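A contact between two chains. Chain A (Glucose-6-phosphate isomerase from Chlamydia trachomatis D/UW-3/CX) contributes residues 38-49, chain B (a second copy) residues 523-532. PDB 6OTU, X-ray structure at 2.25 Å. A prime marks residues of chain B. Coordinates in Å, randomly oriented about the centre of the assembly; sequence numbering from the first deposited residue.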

# COMPACT_ATOMS: atom_id res chain seq x y z
N CYS A 38 4.23 -4.29 -33.45
CA CYS A 38 2.95 -3.69 -33.07
C CYS A 38 3.14 -2.33 -32.42
O CYS A 38 2.32 -1.42 -32.62
CB CYS A 38 2.19 -4.62 -32.12
SG CYS A 38 0.77 -3.84 -31.30
N LEU A 39 4.20 -2.16 -31.63
CA LEU A 39 4.49 -0.88 -30.96
C LEU A 39 5.32 0.00 -31.89
O LEU A 39 6.50 0.31 -31.66
CB LEU A 39 5.18 -1.12 -29.63
CG LEU A 39 4.36 -1.87 -28.56
CD1 LEU A 39 5.07 -1.83 -27.22
CD2 LEU A 39 2.96 -1.31 -28.42
N SER A 40 4.67 0.42 -32.98
CA SER A 40 5.27 1.21 -34.04
C SER A 40 5.33 2.68 -33.65
O SER A 40 4.69 3.13 -32.68
CB SER A 40 4.47 1.07 -35.32
OG SER A 40 3.19 1.64 -35.16
N GLU A 41 6.09 3.45 -34.43
CA GLU A 41 6.13 4.89 -34.22
C GLU A 41 4.75 5.51 -34.43
O GLU A 41 4.32 6.35 -33.63
CB GLU A 41 7.16 5.54 -35.14
CG GLU A 41 7.74 6.81 -34.53
CD GLU A 41 8.15 7.85 -35.54
OE1 GLU A 41 8.90 7.50 -36.49
OE2 GLU A 41 7.69 9.01 -35.39
N GLU A 42 4.05 5.09 -35.48
CA GLU A 42 2.67 5.53 -35.69
C GLU A 42 1.81 5.28 -34.45
O GLU A 42 1.12 6.18 -33.98
CB GLU A 42 2.06 4.82 -36.90
N ARG A 43 1.86 4.06 -33.89
CA ARG A 43 0.99 3.79 -32.75
C ARG A 43 1.42 4.58 -31.51
O ARG A 43 0.57 5.01 -30.73
CB ARG A 43 0.97 2.30 -32.44
CG ARG A 43 0.11 1.96 -31.24
CD ARG A 43 0.18 0.49 -30.91
NE ARG A 43 -0.49 0.23 -29.65
CZ ARG A 43 -1.81 0.09 -29.53
NH1 ARG A 43 -2.59 0.19 -30.60
NH2 ARG A 43 -2.35 -0.17 -28.33
N ILE A 44 2.73 4.79 -31.34
CA ILE A 44 3.21 5.55 -30.19
C ILE A 44 2.81 7.01 -30.31
O ILE A 44 2.45 7.64 -29.31
CB ILE A 44 4.73 5.37 -30.05
CG1 ILE A 44 5.02 3.95 -29.55
CG2 ILE A 44 5.32 6.42 -29.11
CD1 ILE A 44 6.50 3.66 -29.41
N GLN A 45 2.83 7.57 -31.53
CA GLN A 45 2.35 8.93 -31.72
C GLN A 45 0.83 9.01 -31.57
O GLN A 45 0.32 9.85 -30.82
CB GLN A 45 2.79 9.46 -33.09
CG GLN A 45 4.30 9.63 -33.24
CD GLN A 45 4.86 10.81 -32.46
OE1 GLN A 45 4.27 11.89 -32.42
NE2 GLN A 45 6.02 10.60 -31.82
N LYS A 46 0.10 8.13 -32.26
CA LYS A 46 -1.37 8.22 -32.28
C LYS A 46 -1.96 8.09 -30.87
O LYS A 46 -2.77 8.92 -30.45
CB LYS A 46 -1.96 7.16 -33.21
N ASN A 47 -1.57 7.05 -30.13
CA ASN A 47 -2.17 6.75 -28.82
C ASN A 47 -1.48 7.54 -27.69
O ASN A 47 -0.94 6.99 -26.73
CB ASN A 47 -2.11 5.25 -28.54
CG ASN A 47 -3.02 4.45 -29.45
OD1 ASN A 47 -3.44 4.91 -30.50
ND2 ASN A 47 -3.33 3.22 -29.04
N SER A 48 -1.54 8.86 -27.82
CA SER A 48 -1.00 9.75 -26.80
C SER A 48 -1.76 11.08 -26.80
O SER A 48 -2.45 11.44 -27.76
CB SER A 48 0.49 10.01 -26.99
OG SER A 48 0.70 10.88 -28.09
N LEU A 49 -1.58 11.82 -25.72
CA LEU A 49 -2.28 13.08 -25.49
C LEU A 49 -1.37 13.94 -24.64
O LEU A 49 -0.93 13.52 -23.57
CB LEU A 49 -3.63 12.85 -24.80
CG LEU A 49 -4.40 14.05 -24.22
CD1 LEU A 49 -4.67 15.11 -25.28
CD2 LEU A 49 -5.72 13.59 -23.57
N ARG B 523 14.27 0.02 -29.93
CA ARG B 523 13.46 0.76 -30.90
C ARG B 523 12.18 1.30 -30.25
O ARG B 523 11.76 2.42 -30.54
CB ARG B 523 13.16 -0.11 -32.11
N GLY B 524 11.57 0.52 -29.36
CA GLY B 524 10.40 1.01 -28.64
C GLY B 524 10.73 2.14 -27.68
O GLY B 524 10.02 3.15 -27.63
N VAL B 525 11.80 1.98 -26.88
CA VAL B 525 12.17 2.99 -25.89
C VAL B 525 12.47 4.32 -26.57
O VAL B 525 12.05 5.39 -26.10
CB VAL B 525 13.36 2.51 -25.03
CG1 VAL B 525 14.02 3.67 -24.31
CG2 VAL B 525 12.92 1.47 -24.00
N LEU B 526 13.20 4.29 -27.69
CA LEU B 526 13.55 5.54 -28.38
C LEU B 526 12.31 6.32 -28.81
O LEU B 526 12.25 7.54 -28.66
CB LEU B 526 14.43 5.24 -29.60
CG LEU B 526 15.77 4.57 -29.34
CD1 LEU B 526 16.68 4.64 -30.58
CD2 LEU B 526 16.44 5.20 -28.12
N ARG B 527 11.31 5.62 -29.37
CA ARG B 527 10.14 6.31 -29.89
C ARG B 527 9.22 6.79 -28.77
O ARG B 527 8.65 7.89 -28.86
CB ARG B 527 9.42 5.39 -30.87
CG ARG B 527 10.35 4.91 -31.99
CD ARG B 527 9.63 4.14 -33.08
NE ARG B 527 9.33 2.76 -32.69
CZ ARG B 527 9.65 1.68 -33.40
NH1 ARG B 527 9.31 0.48 -32.95
NH2 ARG B 527 10.30 1.81 -34.56
N LEU B 528 9.07 5.99 -27.72
CA LEU B 528 8.43 6.48 -26.51
C LEU B 528 9.14 7.72 -25.99
O LEU B 528 8.51 8.75 -25.75
CB LEU B 528 8.43 5.38 -25.44
CG LEU B 528 7.09 4.71 -25.12
CD1 LEU B 528 7.22 3.77 -23.91
CD2 LEU B 528 6.04 5.76 -24.84
N PHE B 529 10.47 7.64 -25.86
CA PHE B 529 11.24 8.78 -25.36
C PHE B 529 10.91 10.05 -26.11
O PHE B 529 10.80 11.12 -25.50
CB PHE B 529 12.74 8.49 -25.45
CG PHE B 529 13.32 7.97 -24.17
CD1 PHE B 529 12.50 7.48 -23.17
CD2 PHE B 529 14.70 7.95 -23.97
CE1 PHE B 529 13.03 6.99 -21.99
CE2 PHE B 529 15.24 7.46 -22.79
CZ PHE B 529 14.40 6.98 -21.80
N ASN B 530 10.72 9.95 -27.44
CA ASN B 530 10.43 11.13 -28.26
C ASN B 530 9.03 11.67 -27.99
O ASN B 530 8.83 12.89 -27.99
CB ASN B 530 10.57 10.80 -29.75
CG ASN B 530 12.00 10.52 -30.15
OD1 ASN B 530 12.94 11.06 -29.56
ND2 ASN B 530 12.18 9.68 -31.17
N VAL B 531 8.05 10.78 -27.77
CA VAL B 531 6.67 11.23 -27.53
C VAL B 531 6.46 11.75 -26.12
O VAL B 531 5.50 12.49 -25.88
CB VAL B 531 5.65 10.11 -27.80
CG1 VAL B 531 5.48 9.22 -26.59
CG2 VAL B 531 4.30 10.70 -28.17
N LEU B 532 7.32 11.40 -25.17
CA LEU B 532 7.14 11.83 -23.79
C LEU B 532 8.00 13.03 -23.44
O LEU B 532 7.89 13.54 -22.32
CB LEU B 532 7.45 10.68 -22.82
CG LEU B 532 6.55 9.44 -22.85
CD1 LEU B 532 7.21 8.27 -22.17
CD2 LEU B 532 5.22 9.70 -22.18

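Two copies of glucose-6-phosphate isomerase meet where the short helix 41-46 of chain A lies along helix 523-532 of chain B, the N-to-C directions 30° apart and the axes 9.6 Å apart at their closest. The backbones run in step, with Leu39 beside Gly524′, Glu41 beside Arg527′, Ile44 beside Leu528′ and Gln45 beside Val531′. Apolar packing centres on Ile44, a knob in the hole formed by Gly524′, Arg527′, Leu528′ and Val531′. Its CG2 lies 3.8 Å from Val531′ CG1 and 4.4 Å from Leu528′ CD2, while its CD1 approaches Gly524′ O to 4.0 Å, beside a residue without a side chain. Val531′ also packs against the helix end: its CG2 is 3.6 Å from Ser48 OG, a hydroxyl that donates to Gln45 O within chain A. The one hydrogen bond between the stretches is polar but weak: Arg527′ NH1 donates to Leu39 O over 3.1 Å, at a bent N-H...O angle of 129°. The aliphatic part of the same arginine packs on Glu41, CD to Glu41 CB 3.5 Å, and one guanidinium face covers Ser40 C and Glu41 N. Beneath it, Ser40 caps the chain A helix, its OG accepting from Arg43 N at 3.0 Å.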